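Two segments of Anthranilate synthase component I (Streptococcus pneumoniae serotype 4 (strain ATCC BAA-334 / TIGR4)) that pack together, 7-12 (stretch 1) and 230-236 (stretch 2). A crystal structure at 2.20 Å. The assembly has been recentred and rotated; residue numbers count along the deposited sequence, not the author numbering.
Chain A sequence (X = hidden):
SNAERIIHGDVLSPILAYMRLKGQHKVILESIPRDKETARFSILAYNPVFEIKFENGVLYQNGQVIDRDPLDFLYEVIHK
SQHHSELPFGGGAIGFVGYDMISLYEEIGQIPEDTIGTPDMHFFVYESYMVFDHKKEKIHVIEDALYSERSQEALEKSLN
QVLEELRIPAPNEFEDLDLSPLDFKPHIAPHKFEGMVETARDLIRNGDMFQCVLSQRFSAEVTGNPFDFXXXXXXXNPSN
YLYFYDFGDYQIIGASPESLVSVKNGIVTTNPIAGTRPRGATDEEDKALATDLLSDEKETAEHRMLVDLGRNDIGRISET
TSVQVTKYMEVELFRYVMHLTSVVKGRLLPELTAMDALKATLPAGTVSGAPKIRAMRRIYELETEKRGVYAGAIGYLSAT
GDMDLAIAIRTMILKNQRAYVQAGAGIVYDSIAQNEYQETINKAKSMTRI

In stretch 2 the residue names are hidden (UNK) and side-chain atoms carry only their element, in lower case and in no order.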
# COMPACT_ATOMS: atom_id res chain seq x y z
N ILE A 7 -0.48 -6.37 17.04
CA ILE A 7 -1.71 -6.76 16.36
C ILE A 7 -1.41 -6.93 14.88
O ILE A 7 -0.72 -6.09 14.28
CB ILE A 7 -2.83 -5.72 16.57
CG1 ILE A 7 -3.16 -5.60 18.06
CG2 ILE A 7 -4.06 -6.09 15.74
CD1 ILE A 7 -4.34 -4.67 18.33
N HIS A 8 -1.92 -8.00 14.29
CA HIS A 8 -1.73 -8.19 12.86
C HIS A 8 -2.46 -7.09 12.09
O HIS A 8 -3.56 -6.67 12.46
CB HIS A 8 -2.23 -9.58 12.44
CG HIS A 8 -1.43 -10.20 11.34
ND1 HIS A 8 -1.96 -10.50 10.10
CD2 HIS A 8 -0.12 -10.56 11.29
CE1 HIS A 8 -1.02 -11.02 9.34
NE2 HIS A 8 0.11 -11.07 10.03
N GLY A 9 -1.81 -6.59 11.04
CA GLY A 9 -2.28 -5.39 10.36
C GLY A 9 -3.58 -5.54 9.58
O GLY A 9 -4.12 -4.52 9.13
N ASP A 10 -4.09 -6.75 9.42
CA ASP A 10 -5.22 -6.99 8.54
C ASP A 10 -6.57 -6.93 9.24
O ASP A 10 -7.59 -7.21 8.61
CB ASP A 10 -5.06 -8.34 7.82
CG ASP A 10 -4.90 -9.52 8.80
OD1 ASP A 10 -4.99 -9.31 10.03
OD2 ASP A 10 -4.69 -10.67 8.33
N VAL A 11 -6.60 -6.61 10.54
CA VAL A 11 -7.85 -6.57 11.29
C VAL A 11 -8.09 -5.21 11.93
O VAL A 11 -9.08 -5.05 12.66
CB VAL A 11 -7.94 -7.68 12.35
CG1 VAL A 11 -7.85 -9.04 11.72
CG2 VAL A 11 -6.85 -7.49 13.43
N LEU A 12 -7.23 -4.24 11.69
CA LEU A 12 -7.35 -2.92 12.28
C LEU A 12 -6.64 -1.94 11.37
O LEU A 12 -5.55 -2.22 10.88
CB LEU A 12 -6.74 -2.90 13.69
CG LEU A 12 -7.02 -1.67 14.57
CD1 LEU A 12 -8.53 -1.51 14.76
CD2 LEU A 12 -6.31 -1.80 15.91
N UNK A 230 -3.11 -18.41 5.59
CA UNK A 230 -3.30 -17.47 4.49
C UNK A 230 -3.02 -16.04 4.93
O UNK A 230 -2.33 -15.30 4.22
c UNK A 230 -4.71 -17.58 3.91
c UNK A 230 -5.28 -14.94 0.53
c UNK A 230 -5.93 -14.68 1.73
c UNK A 230 -4.93 -16.66 2.72
c UNK A 230 -4.46 -16.04 0.42
c UNK A 230 -5.75 -15.54 2.82
c UNK A 230 -4.29 -16.89 1.51
o UNK A 230 -5.44 -14.11 -0.55
N UNK A 231 -3.52 -15.64 6.11
CA UNK A 231 -3.27 -14.29 6.59
C UNK A 231 -1.78 -14.01 6.72
O UNK A 231 -1.31 -12.91 6.41
n UNK A 231 -5.43 -11.51 11.83
c UNK A 231 -3.97 -14.06 7.94
c UNK A 231 -6.08 -14.09 9.30
c UNK A 231 -5.49 -14.12 7.89
c UNK A 231 -5.83 -12.65 11.30
n UNK A 231 -6.36 -13.59 12.08
n UNK A 231 -5.68 -12.86 10.00
N UNK A 232 -1.01 -15.01 7.15
CA UNK A 232 0.42 -14.80 7.26
C UNK A 232 1.09 -14.85 5.89
O UNK A 232 2.04 -14.11 5.63
c UNK A 232 1.05 -15.83 8.19
o UNK A 232 2.78 -14.44 9.10
c UNK A 232 2.49 -15.50 8.53
n UNK A 232 3.41 -16.39 8.17
N UNK A 233 0.57 -15.70 5.01
CA UNK A 233 1.15 -15.86 3.68
C UNK A 233 1.09 -14.56 2.89
O UNK A 233 2.06 -14.17 2.24
c UNK A 233 0.08 -18.30 0.81
c UNK A 233 1.00 -17.34 1.55
c UNK A 233 0.42 -16.97 2.92
c UNK A 233 2.40 -17.93 1.70
N UNK A 234 -0.05 -13.86 2.94
CA UNK A 234 -0.20 -12.65 2.14
C UNK A 234 0.67 -11.51 2.64
O UNK A 234 0.91 -10.56 1.90
n UNK A 234 -4.51 -11.01 2.53
c UNK A 234 -2.32 -11.95 3.40
n UNK A 234 -3.99 -9.30 4.01
c UNK A 234 -3.86 -12.06 3.32
c UNK A 234 -1.67 -12.23 2.07
c UNK A 234 -4.56 -9.72 2.88
n UNK A 234 -5.18 -8.85 2.10
N UNK A 235 1.18 -11.60 3.87
CA UNK A 235 2.17 -10.63 4.34
C UNK A 235 3.59 -11.04 3.95
O UNK A 235 4.41 -10.19 3.59
c UNK A 235 3.18 -9.56 6.38
c UNK A 235 0.70 -9.79 6.19
c UNK A 235 2.04 -10.42 5.86
N UNK A 236 3.91 -12.33 3.99
CA UNK A 236 5.26 -12.79 3.72
C UNK A 236 5.52 -13.13 2.26
O UNK A 236 6.69 -13.26 1.87
c UNK A 236 5.60 -14.00 4.60
c UNK A 236 5.31 -13.70 6.06
o UNK A 236 4.84 -15.14 4.19
O HOH W 1 -3.07 -10.75 6.37

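Position 230 opens the helical stretch with one carbon leading to a ring of six carbons that bears one oxygen at its far end, and none of these atoms comes closer than 7.4 Å to stretch 1. A six-carbon ring with a hydroxyl is tyrosine, Y230. Its OH is hydrogen-bonded elsewhere in the structure.

Position 231 carries three carbons, a nitrogen, and then a carbon holding two more nitrogens. Two of the nitrogens face the carboxylate of D10, a pairing that suits the charge as well as the shape of the group; a guanidinium so placed is arginine. In R231, NH2 donates to D10 OD1 at 2.9 Å (N-H...O angle 157°) and NE donates to D10 OD2, also at 2.9 Å (173°). OD1 lies at the edge of the guanidinium, near its plane, as a forked salt bridge requires. R231 NH2 also comes within 3.5 Å of V11 CG1 and 3.8 Å of H8 CB.

Position 232 has two carbons, the second carrying one oxygen and one nitrogen, and approaches only the H8 ring, marginally. This short amide is asparagine. The CA-to-CB bond of N232 points away from stretch 1, and N232 OD1 remains 4.4 Å from H8 NE2.

At 233 there are four carbons, forked at the second, all out of reach of stretch 1; the fork identifies leucine. L233 is buried.

Position 234 repeats the pattern of three carbons, a nitrogen and a carbon with two nitrogens, and one of the terminal nitrogens nears D10, so it is a second arginine. Although the CA-to-CB bond of R234 points sideways, the end of the side chain comes nearer, placing R234 NH1 4.1 Å from D10 CB. R234 NH1 is 4.6 Å from D10 OD2, which lies well out of the guanidinium plane: proximity of charge, without a direct hydrogen bond.

Position 235 shows one carbon carrying two more, and one of the two outer carbons lies against the H8 ring; this is valine. The CA-to-CB bond of V235 points toward stretch 1, and V235 CG2 packs 3.8 Å from H8 CE1.

Position 236 has one carbon carrying an oxygen and a carbon, without contact to stretch 1. This is threonine, T236.

The contact centres on D10, in a type I turn from H8 to V11. Weak hydrogen bonds from H8 ND1 to D10 OD1 and OD2, both 3.3 Å, tie the imidazole to the same carboxylate, while H8 CE1 approaches R231 O at 3.5 Å. Water 1 completes the link, donating to D10 OD2 (2.5 Å) and R231 O (2.8 Å) and accepting from R234 NH1 (2.9 Å). Thus R231 binds the aspartate directly and R234 through water, within a compact 279 Å² of buried surface.

Stretch 2 (230-236) YRNLRVT
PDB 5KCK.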